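Local coordinates for protein dipeptide Epimerase (Enterococcus faecalis V583, PDB 3JVA) that belongs to the mandelate racemase/muconate lactonizing enzyme family of the enolase superfamily and binds a magnesium ion in its barrel domain, at residues T164-E167 / A168-R172; Q216-K219 / R220-E224; Q71-I74 / G75-P78; A114-L118 / Y119-G123. All coordinates share one frame; numbering follows the deposited sequence.

Interaction 1 of 4, residues T164-E167 / A168-R172; sequences TGIE and ADIAR
D169 OD1 takes two bonds from T164. T164 N donates to D169 OD1 at 3.2 Å, on the syn lone pair, with an N-H...O angle of 159°. The hydroxyl OG1 of T164 meets D169 OD1 at 3.0 Å from above the carboxylate plane. The second oxygen, D169 OD2, is held by the backbone N of G163 and by a water at 2.6 Å, which also accepts from G165 N. Four bonds thus fix the rotation of this buried carboxylate. R172 NH1 reaches T164 OG1 from the edge of its guanidinium, but this bond is weak; R172 NE is hydrogen-bonded to D138 O. The contact covers the N-terminus and first turn of helix 166-180, in the beta-alpha-beta unit between strands 157-161 and 185-189 of the barrel. G165 is the N-cap residue, and G165 O accepts from D169 N at 2.8 Å. E167 folds back on its own turn. Its chi1 of 69° tucks CG in over the backbone, and A168 N donates to E167 OE2 at 2.9 Å from above the carboxylate plane. Its charge probably suits the positive end of the helix dipole. Further round, I166 CG1 packs against I170 CD1 at 3.6 Å, and both side chains lean on L206 of helix 196-206.

Interaction 2 of 4, residues Q216-K219 / R220-E224; sequences QPVK and RRDLE
Q216 NE2 is gripped by V218 O and S242 OG and lies against R220, passing R220 CA at 3.6 Å. The bond from Q216 NE2 to V218 O is 2.8 Å long and nearly straight at 171°, and the acceptor lies in the amide plane. At the other end of the amide, Q216 OE1 accepts from the backbone N of D240. Both ends are therefore engaged, which fixes the flip of the group. The side chain first leaves pointing opposite to its own backbone N (chi1 -163°), and a bend at chi2 then turns the amide back over the loop, to the carbonyl of V218.

A type I beta turn runs from K219 to D222, closed by D222 N to K219 O at 3.0 Å. The donor stands above the carbonyl plane. D222 CB also touches K219 O, at 3.6 Å. This loop joins strand 213-215 to helix 223-232 at the C-terminal end of a barrel strand. E215, D189 and D240 bind the magnesium ion, and the side chain of Q216 comes within about 6 Å of that ion. D222 is both the centre of an inverse gamma turn and the N-cap of helix 223-232, and its carboxylate caps a backbone N early in that helix. Within the loop, V218 CG2 lies 3.8 Å from D222 O. R221 leads away from the turn, and its guanidinium forms a salt bridge with D248 of a second subunit.

Interaction 3 of 4, residues Q71-I74 / G75-P78; sequences QAII and GLNP
L76 folds back near the C-terminal part of helix 59-73 and lays its CD1 methyl against I73. L76 CD1 is 3.7 Å from I73 CA and 3.8 Å from I73 CB, with CG2 of I73 close behind at 3.9 Å. The two side chains cross at about a right angle. L76 CG sits anti to its carbonyl carbon (chi1 -61°), and the chain beyond is extended, which carries CD1 to I73. This is the tight part. I73 is buried and packs on I3, V6 and I102, while L76 also touches K83 and I84 of helix 81-91. A single polar bond spans the contact: L76 N to I73 O at 3.0 Å, with the donor above the carbonyl plane.

The other side is looser. The CB bond of I74 points away, and CB and CG2 touch little of the other segment beyond G75 N, which is 3.2 Å from I74 CG2. The side chain reaches Q5 instead. The backbones of G75 and L76 bond to I3 at the start of strand 3-21. The core of the contact is a type II beta turn from I73 to L76, with G75, at a positive phi of 94°, in its third position, joining two helices of the N-terminal domain.

Interaction 4 of 4, residues A114-L118 / Y119-G123; sequences AQLPL and YQLLG
L118 crosses L122 obliquely, and the two form the closest apolar fit between leucines here. L122 CD1 sits in the fork of L118: it lies 3.6 Å from L118 CG, with both L118 methyls close by. The chi1 of L118, -177°, directs that fork to the buried side, against Y107, I271 and H306. L116 and L121 meet more lightly. L116 CD1 touches L121 CD2 at 3.9 Å, the side chains crossing at about a right angle. The ring of P117 is a bump that fits between Y119 and Q120. P117 CB presses on the ring of Y119 at CE2, 3.5 Å away, coming in obliquely. P117 CD lies alongside CG of Q120 at 4.0 Å, both side chains pointing the same way. A chi1 of 68° swings the Y119 ring back to the proline.

The backbone turns tightly here. Q120 N bonds to P117 O at 3.1 Å and L121 N to L118 O at 2.8 Å, both from above the carbonyl plane. L122 N adds a weak bond to L118 O. Before it, Q115 ends helix 96-114 in a Schellman motif. L121 packs on L121 of a third subunit, and L116 and Q120 on its F79. With leucine, proline and ring carbon contacts dominating, the short helix 118-121 is probably held mainly by apolar packing. The polar bonds across this contact are all between backbone atoms, while Y119 N goes to H306 ND1.

All four are local contacts at helix ends or short turns, and none touches another. Interactions 1 and 2 lie in the barrel domain, about 21 Å apart between centres; interactions 3 and 4 lie in the N-terminal domain at the same spacing, and both pack on helix 96-114. Interaction 4 is the buried one and mostly apolar. Interactions 1 and 3 are surface contacts, yet interaction 1 rests on a carboxylate and interaction 3 on one leucine. Interaction 2 is partly buried and sits nearest the magnesium ion, where its amide is held by polar partners. Interaction 2 meets a second subunit through charged groups. Interactions 3 and 4 meet a third by packing, N77 of interaction 3 on its Q120.

Interaction 1 of 4, residues T164-E167 / A168-R172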
loop_
_atom_site.group_PDB
_atom_site.type_symbol
_atom_site.label_atom_id
_atom_site.label_comp_id
_atom_site.label_asym_id
_atom_site.label_seq_id
_atom_site.Cartn_x
_atom_site.Cartn_y
_atom_site.Cartn_z
ATOM N N THR B 164 19.799 -29.810 -10.328
ATOM C CA THR B 164 21.158 -30.352 -10.378
ATOM C C THR B 164 21.846 -29.922 -11.670
ATOM O O THR B 164 22.941 -30.389 -11.989
ATOM C CB THR B 164 21.141 -31.893 -10.359
ATOM O OG1 THR B 164 20.723 -32.382 -11.641
ATOM C CG2 THR B 164 20.175 -32.403 -9.305
ATOM N N GLY B 165 21.195 -29.027 -12.404
ATOM C CA GLY B 165 21.715 -28.569 -13.679
ATOM C C GLY B 165 20.599 -28.837 -14.666
ATOM O O GLY B 165 20.161 -29.978 -14.809
ATOM N N ILE B 166 20.133 -27.794 -15.344
ATOM C CA ILE B 166 19.025 -27.926 -16.281
ATOM C C ILE B 166 19.146 -29.038 -17.329
ATOM O O ILE B 166 18.168 -29.733 -17.607
ATOM C CB ILE B 166 18.749 -26.583 -16.999
ATOM C CG1 ILE B 166 17.430 -26.671 -17.768
ATOM C CG2 ILE B 166 19.896 -26.239 -17.936
ATOM C CD1 ILE B 166 16.234 -26.915 -16.881
ATOM N N GLU B 167 20.331 -29.217 -17.906
ATOM C CA GLU B 167 20.502 -30.259 -18.916
ATOM C C GLU B 167 20.291 -31.638 -18.298
ATOM O O GLU B 167 19.600 -32.484 -18.868
ATOM C CB GLU B 167 21.894 -30.174 -19.556
ATOM C CG GLU B 167 23.053 -30.543 -18.638
ATOM C CD GLU B 167 23.139 -29.669 -17.396
ATOM O OE1 GLU B 167 23.201 -28.426 -17.539
ATOM O OE2 GLU B 167 23.148 -30.233 -16.279
ATOM N N ALA B 168 20.882 -31.854 -17.128
ATOM C CA ALA B 168 20.753 -33.125 -16.431
ATOM C C ALA B 168 19.308 -33.339 -15.982
ATOM O O ALA B 168 18.771 -34.439 -16.104
ATOM C CB ALA B 168 21.686 -33.158 -15.230
ATOM N N ASP B 169 18.686 -32.284 -15.460
ATOM C CA ASP B 169 17.298 -32.373 -15.007
ATOM C C ASP B 169 16.412 -32.791 -16.177
ATOM O O ASP B 169 15.632 -33.739 -16.080
ATOM C CB ASP B 169 16.800 -31.019 -14.474
ATOM C CG ASP B 169 17.492 -30.587 -13.189
ATOM O OD1 ASP B 169 18.003 -31.447 -12.440
ATOM O OD2 ASP B 169 17.501 -29.370 -12.914
ATOM N N ILE B 170 16.541 -32.071 -17.285
ATOM C CA ILE B 170 15.751 -32.343 -18.479
ATOM C C ILE B 170 15.947 -33.762 -19.000
ATOM O O ILE B 170 14.984 -34.427 -19.374
ATOM C CB ILE B 170 16.086 -31.324 -19.593
ATOM C CG1 ILE B 170 15.553 -29.944 -19.188
ATOM C CG2 ILE B 170 15.477 -31.767 -20.921
ATOM C CD1 ILE B 170 15.880 -28.833 -20.168
ATOM N N ALA B 171 17.192 -34.224 -19.016
ATOM C CA ALA B 171 17.506 -35.567 -19.496
ATOM C C ALA B 171 16.761 -36.640 -18.703
ATOM O O ALA B 171 16.207 -37.580 -19.276
ATOM C CB ALA B 171 19.008 -35.805 -19.420
ATOM N N ARG B 172 16.752 -36.494 -17.381
ATOM C CA ARG B 172 16.076 -37.446 -16.513
ATOM C C ARG B 172 14.565 -37.394 -16.694
ATOM O O ARG B 172 13.918 -38.429 -16.835
ATOM C CB ARG B 172 16.433 -37.168 -15.050
ATOM C CG ARG B 172 17.867 -37.520 -14.706
ATOM C CD ARG B 172 18.278 -37.015 -13.333
ATOM N NE ARG B 172 19.668 -37.367 -13.056
ATOM C CZ ARG B 172 20.541 -36.561 -12.460
ATOM N NH1 ARG B 172 20.171 -35.345 -12.073
ATOM N NH2 ARG B 172 21.786 -36.971 -12.250
HETATM O O HOH W 1 18.932 -27.204 -12.556
#

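Interaction 2 of 4, residues Q216-K219 / R220-E224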
loop_
_atom_site.group_PDB
_atom_site.type_symbol
_atom_site.label_atom_id
_atom_site.label_comp_id
_atom_site.label_asym_id
_atom_site.label_seq_id
_atom_site.Cartn_x
_atom_site.Cartn_y
_atom_site.Cartn_z
ATOM N N GLN B 216 9.473 -25.922 -3.838
ATOM C CA GLN B 216 10.498 -24.972 -3.404
ATOM C C GLN B 216 11.600 -24.645 -4.417
ATOM O O GLN B 216 12.747 -25.050 -4.250
ATOM C CB GLN B 216 11.139 -25.512 -2.120
ATOM C CG GLN B 216 11.922 -24.498 -1.308
ATOM C CD GLN B 216 11.026 -23.466 -0.663
ATOM O OE1 GLN B 216 9.990 -23.803 -0.078
ATOM N NE2 GLN B 216 11.416 -22.201 -0.760
ATOM N N PRO B 217 11.272 -23.874 -5.463
ATOM C CA PRO B 217 12.287 -23.537 -6.462
ATOM C C PRO B 217 13.374 -22.552 -6.016
ATOM O O PRO B 217 14.444 -22.501 -6.618
ATOM C CB PRO B 217 11.457 -23.011 -7.629
ATOM C CG PRO B 217 10.295 -22.363 -6.946
ATOM C CD PRO B 217 9.947 -23.364 -5.856
ATOM N N VAL B 218 13.102 -21.776 -4.969
ATOM C CA VAL B 218 14.077 -20.809 -4.461
ATOM C C VAL B 218 14.362 -21.003 -2.972
ATOM O O VAL B 218 13.674 -21.769 -2.295
ATOM C CB VAL B 218 13.592 -19.354 -4.687
ATOM C CG1 VAL B 218 13.348 -19.120 -6.169
ATOM C CG2 VAL B 218 12.310 -19.088 -3.891
ATOM N N LYS B 219 15.384 -20.311 -2.472
ATOM C CA LYS B 219 15.760 -20.400 -1.062
ATOM C C LYS B 219 14.571 -20.101 -0.163
ATOM O O LYS B 219 13.775 -19.204 -0.444
ATOM C CB LYS B 219 16.914 -19.447 -0.753
ATOM C CG LYS B 219 18.250 -19.954 -1.259
ATOM C CD LYS B 219 19.394 -19.044 -0.853
ATOM C CE LYS B 219 20.727 -19.629 -1.286
ATOM N NZ LYS B 219 21.870 -18.753 -0.911
ATOM N N ARG B 220 14.474 -20.847 0.931
ATOM C CA ARG B 220 13.354 -20.730 1.855
ATOM C C ARG B 220 12.987 -19.346 2.379
ATOM O O ARG B 220 11.804 -19.064 2.578
ATOM C CB ARG B 220 13.549 -21.698 3.028
ATOM C CG ARG B 220 14.784 -21.466 3.888
ATOM C CD ARG B 220 15.019 -22.687 4.775
ATOM N NE ARG B 220 16.105 -22.518 5.740
ATOM C CZ ARG B 220 15.989 -21.875 6.899
ATOM N NH1 ARG B 220 14.829 -21.329 7.250
ATOM N NH2 ARG B 220 17.033 -21.788 7.715
ATOM N N ARG B 221 13.978 -18.485 2.592
ATOM C CA ARG B 221 13.717 -17.142 3.114
ATOM C C ARG B 221 13.350 -16.100 2.058
ATOM O O ARG B 221 12.976 -14.977 2.395
ATOM C CB ARG B 221 14.931 -16.639 3.910
ATOM C CG ARG B 221 15.213 -17.400 5.201
ATOM C CD ARG B 221 14.078 -17.250 6.210
ATOM N NE ARG B 221 13.980 -15.901 6.772
ATOM C CZ ARG B 221 14.834 -15.386 7.653
ATOM N NH1 ARG B 221 15.868 -16.098 8.083
ATOM N NH2 ARG B 221 14.647 -14.155 8.115
ATOM N N ASP B 222 13.445 -16.464 0.784
ATOM C CA ASP B 222 13.124 -15.523 -0.287
ATOM C C ASP B 222 11.659 -15.627 -0.711
ATOM O O ASP B 222 11.348 -16.123 -1.793
ATOM C CB ASP B 222 14.048 -15.770 -1.483
ATOM C CG ASP B 222 13.848 -14.761 -2.589
ATOM O OD1 ASP B 222 13.285 -13.682 -2.312
ATOM O OD2 ASP B 222 14.263 -15.038 -3.733
ATOM N N LEU B 223 10.765 -15.146 0.149
ATOM C CA LEU B 223 9.330 -15.200 -0.116
ATOM C C LEU B 223 8.905 -14.360 -1.318
ATOM O O LEU B 223 8.029 -14.766 -2.086
ATOM C CB LEU B 223 8.555 -14.770 1.136
ATOM C CG LEU B 223 8.932 -15.544 2.406
ATOM C CD1 LEU B 223 8.035 -15.109 3.560
ATOM C CD2 LEU B 223 8.795 -17.044 2.161
ATOM N N GLU B 224 9.522 -13.194 -1.487
ATOM C CA GLU B 224 9.200 -12.329 -2.619
ATOM C C GLU B 224 9.544 -13.063 -3.911
ATOM O O GLU B 224 8.782 -13.034 -4.873
ATOM C CB GLU B 224 9.998 -11.025 -2.541
ATOM C CG GLU B 224 9.525 -10.060 -1.465
ATOM C CD GLU B 224 10.569 -9.006 -1.126
ATOM O OE1 GLU B 224 11.061 -8.319 -2.051
ATOM O OE2 GLU B 224 10.900 -8.867 0.071
#

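Interaction 3 of 4, residues Q71-I74 / G75-P78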
loop_
_atom_site.group_PDB
_atom_site.type_symbol
_atom_site.label_atom_id
_atom_site.label_comp_id
_atom_site.label_asym_id
_atom_site.label_seq_id
_atom_site.Cartn_x
_atom_site.Cartn_y
_atom_site.Cartn_z
ATOM N N GLN B 71 10.454 -35.791 31.060
ATOM C CA GLN B 71 10.386 -35.607 32.503
ATOM C C GLN B 71 9.462 -34.466 32.902
ATOM O O GLN B 71 8.932 -34.449 34.014
ATOM C CB GLN B 71 11.789 -35.382 33.070
ATOM C CG GLN B 71 12.686 -36.603 32.920
ATOM C CD GLN B 71 12.020 -37.866 33.441
ATOM O OE1 GLN B 71 11.782 -38.005 34.641
ATOM N NE2 GLN B 71 11.703 -38.788 32.536
ATOM N N ALA B 72 9.252 -33.522 31.989
ATOM C CA ALA B 72 8.390 -32.382 32.269
ATOM C C ALA B 72 6.912 -32.687 32.068
ATOM O O ALA B 72 6.058 -31.979 32.600
ATOM C CB ALA B 72 8.793 -31.196 31.401
ATOM N N ILE B 73 6.595 -33.729 31.302
ATOM C CA ILE B 73 5.189 -34.049 31.075
ATOM C C ILE B 73 4.651 -35.208 31.918
ATOM O O ILE B 73 3.484 -35.569 31.798
ATOM C CB ILE B 73 4.894 -34.334 29.573
ATOM C CG1 ILE B 73 5.660 -35.567 29.098
ATOM C CG2 ILE B 73 5.265 -33.117 28.734
ATOM C CD1 ILE B 73 5.375 -35.925 27.633
ATOM N N ILE B 74 5.484 -35.788 32.775
ATOM C CA ILE B 74 5.001 -36.879 33.619
ATOM C C ILE B 74 3.841 -36.334 34.448
ATOM O O ILE B 74 3.910 -35.219 34.971
ATOM C CB ILE B 74 6.108 -37.413 34.560
ATOM C CG1 ILE B 74 7.198 -38.101 33.734
ATOM C CG2 ILE B 74 5.510 -38.394 35.571
ATOM C CD1 ILE B 74 8.371 -38.590 34.540
ATOM N N GLY B 75 2.762 -37.104 34.544
ATOM C CA GLY B 75 1.618 -36.653 35.316
ATOM C C GLY B 75 0.543 -35.946 34.506
ATOM O O GLY B 75 -0.565 -35.734 34.999
ATOM N N LEU B 76 0.861 -35.568 33.270
ATOM C CA LEU B 76 -0.113 -34.897 32.410
ATOM C C LEU B 76 -0.964 -35.921 31.667
ATOM O O LEU B 76 -0.571 -37.077 31.516
ATOM C CB LEU B 76 0.597 -34.001 31.386
ATOM C CG LEU B 76 1.459 -32.860 31.933
ATOM C CD1 LEU B 76 2.075 -32.083 30.775
ATOM C CD2 LEU B 76 0.613 -31.943 32.792
ATOM N N ASN B 77 -2.136 -35.484 31.220
ATOM C CA ASN B 77 -3.054 -36.339 30.469
ATOM C C ASN B 77 -2.668 -36.204 28.999
ATOM O O ASN B 77 -2.531 -35.091 28.501
ATOM C CB ASN B 77 -4.489 -35.845 30.649
ATOM C CG ASN B 77 -5.511 -36.807 30.085
ATOM O OD1 ASN B 77 -5.292 -37.425 29.041
ATOM N ND2 ASN B 77 -6.649 -36.925 30.765
ATOM N N PRO B 78 -2.479 -37.329 28.289
ATOM C CA PRO B 78 -2.111 -37.251 26.868
ATOM C C PRO B 78 -3.106 -36.438 26.032
ATOM O O PRO B 78 -2.738 -35.854 25.015
ATOM C CB PRO B 78 -2.058 -38.720 26.451
ATOM C CG PRO B 78 -1.547 -39.387 27.696
ATOM C CD PRO B 78 -2.386 -38.719 28.774
#

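Interaction 4 of 4, residues A114-L118 / Y119-G123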
loop_
_atom_site.group_PDB
_atom_site.type_symbol
_atom_site.label_atom_id
_atom_site.label_comp_id
_atom_site.label_asym_id
_atom_site.label_seq_id
_atom_site.Cartn_x
_atom_site.Cartn_y
_atom_site.Cartn_z
ATOM N N ALA B 114 -9.358 -44.042 23.403
ATOM C CA ALA B 114 -10.683 -43.911 22.803
ATOM C C ALA B 114 -11.055 -45.179 22.029
ATOM O O ALA B 114 -12.212 -45.360 21.631
ATOM C CB ALA B 114 -10.720 -42.694 21.860
ATOM N N GLN B 115 -10.069 -46.050 21.831
ATOM C CA GLN B 115 -10.247 -47.298 21.081
ATOM C C GLN B 115 -10.736 -46.968 19.670
ATOM O O GLN B 115 -11.743 -47.494 19.185
ATOM C CB GLN B 115 -11.223 -48.234 21.807
ATOM C CG GLN B 115 -10.761 -48.580 23.227
ATOM C CD GLN B 115 -11.513 -49.751 23.850
ATOM O OE1 GLN B 115 -11.336 -50.056 25.034
ATOM N NE2 GLN B 115 -12.341 -50.416 23.058
ATOM N N LEU B 116 -9.990 -46.080 19.023
ATOM C CA LEU B 116 -10.293 -45.628 17.671
ATOM C C LEU B 116 -9.008 -45.438 16.882
ATOM O O LEU B 116 -7.972 -45.072 17.446
ATOM C CB LEU B 116 -11.015 -44.278 17.711
ATOM C CG LEU B 116 -12.403 -44.171 18.339
ATOM C CD1 LEU B 116 -12.765 -42.710 18.518
ATOM C CD2 LEU B 116 -13.412 -44.870 17.457
ATOM N N PRO B 117 -9.053 -45.708 15.568
ATOM C CA PRO B 117 -7.857 -45.524 14.743
ATOM C C PRO B 117 -7.623 -44.017 14.785
ATOM O O PRO B 117 -8.581 -43.247 14.868
ATOM C CB PRO B 117 -8.311 -45.984 13.358
ATOM C CG PRO B 117 -9.381 -46.982 13.660
ATOM C CD PRO B 117 -10.137 -46.327 14.789
ATOM N N LEU B 118 -6.373 -43.591 14.708
ATOM C CA LEU B 118 -6.072 -42.169 14.788
ATOM C C LEU B 118 -6.796 -41.275 13.785
ATOM O O LEU B 118 -7.239 -40.184 14.141
ATOM C CB LEU B 118 -4.560 -41.943 14.678
ATOM C CG LEU B 118 -4.070 -40.495 14.813
ATOM C CD1 LEU B 118 -4.588 -39.868 16.116
ATOM C CD2 LEU B 118 -2.549 -40.490 14.786
ATOM N N TYR B 119 -6.925 -41.718 12.537
ATOM C CA TYR B 119 -7.588 -40.882 11.541
ATOM C C TYR B 119 -9.005 -40.473 11.932
ATOM O O TYR B 119 -9.513 -39.464 11.452
ATOM C CB TYR B 119 -7.587 -41.569 10.166
ATOM C CG TYR B 119 -8.452 -42.804 10.058
ATOM C CD1 TYR B 119 -9.833 -42.701 9.921
ATOM C CD2 TYR B 119 -7.885 -44.074 10.089
ATOM C CE1 TYR B 119 -10.634 -43.841 9.813
ATOM C CE2 TYR B 119 -8.674 -45.218 9.984
ATOM C CZ TYR B 119 -10.046 -45.092 9.848
ATOM O OH TYR B 119 -10.832 -46.220 9.744
ATOM N N GLN B 120 -9.641 -41.244 12.811
ATOM C CA GLN B 120 -10.996 -40.920 13.244
ATOM C C GLN B 120 -10.992 -39.740 14.210
ATOM O O GLN B 120 -11.991 -39.039 14.348
ATOM C CB GLN B 120 -11.656 -42.136 13.905
ATOM C CG GLN B 120 -11.884 -43.298 12.942
ATOM C CD GLN B 120 -12.976 -43.020 11.922
ATOM O OE1 GLN B 120 -13.209 -41.875 11.537
ATOM N NE2 GLN B 120 -13.641 -44.077 11.470
ATOM N N LEU B 121 -9.865 -39.520 14.878
ATOM C CA LEU B 121 -9.758 -38.403 15.815
ATOM C C LEU B 121 -9.243 -37.143 15.132
ATOM O O LEU B 121 -9.262 -36.065 15.724
ATOM C CB LEU B 121 -8.802 -38.748 16.961
ATOM C CG LEU B 121 -9.198 -39.858 17.932
ATOM C CD1 LEU B 121 -8.090 -40.048 18.960
ATOM C CD2 LEU B 121 -10.508 -39.499 18.612
ATOM N N LEU B 122 -8.790 -37.273 13.887
ATOM C CA LEU B 122 -8.225 -36.140 13.166
ATOM C C LEU B 122 -9.047 -35.570 12.008
ATOM O O LEU B 122 -8.526 -34.776 11.225
ATOM C CB LEU B 122 -6.827 -36.518 12.649
ATOM C CG LEU B 122 -5.836 -37.025 13.706
ATOM C CD1 LEU B 122 -4.525 -37.436 13.040
ATOM C CD2 LEU B 122 -5.584 -35.933 14.747
ATOM N N GLY B 123 -10.313 -35.964 11.888
ATOM C CA GLY B 123 -11.131 -35.447 10.800
ATOM C C GLY B 123 -12.005 -36.501 10.143
ATOM O O GLY B 123 -13.078 -36.188 9.624
#